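Side-chain contact in iron-containing alcohol dehydrogenase (Ralstonia eutropha, PDB 3JZD), which probably reduces maleylacetate to 3-oxoadipate with NADH or NADPH, as a homodimeric member of the iron-containing alcohol dehydrogenase family: residues E52-A55 against D56-G59. Numbering follows the deposited sequence.
Sequences ERIA and DLLG
Four successive i to i+4 backbone bonds tie E52-A55 to D56-G59 in a local contact along the last turns of helix 48-58, the helix that connects parallel strands 39-42 and 62-66 in a beta-alpha-beta crossover of the Rossmann-like, nucleotide-binding part of the chain. D56 N, L57 N and L58 N donate in turn to E52 O, R53 O and I54 O. The series ends more loosely, with G59 N to A55 O at 3.2 Å and an N-H...O angle of 140°, just where G59 leaves the helix with a positive phi of 59°.

The face turned to the sheet is apolar. I54 CG2 meets L58 CD1 at 4.3 Å, one turn apart, and both residues reach V41 on the sheet; I54 goes on to V94 and V96, while L58 also packs on V27 and V31 of helix 27-33. The other branch of I54, through CD1, lies 4.3 Å from CD1 of the exposed L57. A55 is buried as well and rests on S62 and V65 of the strand that follows. The I54 side chain lies about 5 Å from that of L159, an NAD-binding residue, but about 12 Å from the bound NAD itself, so the contact is helix-to-sheet packing outside the pocket.

The exposed acids E52 and D56 come near without touching, OE1 4.3 Å from OD1; if both are ionised this is probably mildly unfavourable. With CG beside its own backbone N (chi1 -72°), the D56 carboxylate folds back along the helix, bringing CG to 3.3 Å from E52 O. At the C-terminal end a water spans the turn, donating to A55 O at 2.7 Å and to G59 O, so A55 O accepts from both this water and G59 N.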
# COMPACT_ATOMS: atom_id res chain seq x y z
N GLU A 52 -29.13 -0.01 -13.51
CA GLU A 52 -30.44 -0.43 -12.98
C GLU A 52 -30.33 -1.56 -12.00
O GLU A 52 -31.05 -1.59 -11.01
CB GLU A 52 -31.43 -0.82 -14.08
CG GLU A 52 -32.02 0.37 -14.79
CD GLU A 52 -32.87 1.28 -13.89
OE1 GLU A 52 -33.33 0.82 -12.81
OE2 GLU A 52 -33.09 2.46 -14.28
N ARG A 53 -29.45 -2.52 -12.27
CA ARG A 53 -29.20 -3.60 -11.32
C ARG A 53 -28.66 -3.04 -10.01
O ARG A 53 -29.07 -3.47 -8.95
CB ARG A 53 -28.29 -4.67 -11.94
CG ARG A 53 -29.12 -5.57 -12.91
CD ARG A 53 -28.26 -6.56 -13.68
NE ARG A 53 -27.57 -7.54 -12.83
CZ ARG A 53 -27.80 -8.86 -12.77
NH1 ARG A 53 -28.72 -9.47 -13.52
NH2 ARG A 53 -27.04 -9.58 -11.97
N ILE A 54 -27.71 -2.09 -10.09
CA ILE A 54 -27.22 -1.41 -8.88
C ILE A 54 -28.39 -0.69 -8.18
O ILE A 54 -28.62 -0.88 -6.98
CB ILE A 54 -26.09 -0.41 -9.21
CG1 ILE A 54 -24.89 -1.19 -9.73
CG2 ILE A 54 -25.66 0.46 -7.99
CD1 ILE A 54 -24.44 -2.27 -8.81
N ALA A 55 -29.18 0.08 -8.95
CA ALA A 55 -30.32 0.79 -8.35
C ALA A 55 -31.28 -0.20 -7.69
O ALA A 55 -31.78 0.04 -6.60
CB ALA A 55 -31.03 1.65 -9.35
N ASP A 56 -31.50 -1.35 -8.32
CA ASP A 56 -32.35 -2.33 -7.70
C ASP A 56 -31.73 -2.91 -6.42
O ASP A 56 -32.45 -3.17 -5.48
CB ASP A 56 -32.71 -3.44 -8.66
CG ASP A 56 -33.71 -2.98 -9.73
OD1 ASP A 56 -34.33 -1.90 -9.58
OD2 ASP A 56 -33.86 -3.69 -10.74
N LEU A 57 -30.42 -3.15 -6.41
CA LEU A 57 -29.77 -3.63 -5.21
C LEU A 57 -29.92 -2.62 -4.06
O LEU A 57 -30.12 -3.01 -2.92
CB LEU A 57 -28.30 -3.98 -5.46
CG LEU A 57 -28.11 -5.30 -6.21
CD1 LEU A 57 -26.77 -5.41 -6.93
CD2 LEU A 57 -28.27 -6.42 -5.24
N LEU A 58 -29.86 -1.33 -4.35
CA LEU A 58 -29.97 -0.30 -3.32
C LEU A 58 -31.37 -0.22 -2.72
O LEU A 58 -31.53 0.20 -1.56
CB LEU A 58 -29.61 1.07 -3.88
CG LEU A 58 -28.13 1.24 -4.18
CD1 LEU A 58 -27.91 2.54 -4.94
CD2 LEU A 58 -27.33 1.20 -2.88
N GLY A 59 -32.37 -0.62 -3.51
CA GLY A 59 -33.74 -0.65 -3.09
C GLY A 59 -34.14 0.74 -2.67
O GLY A 59 -33.91 1.67 -3.43
O HOH W 1 -34.40 0.46 -6.09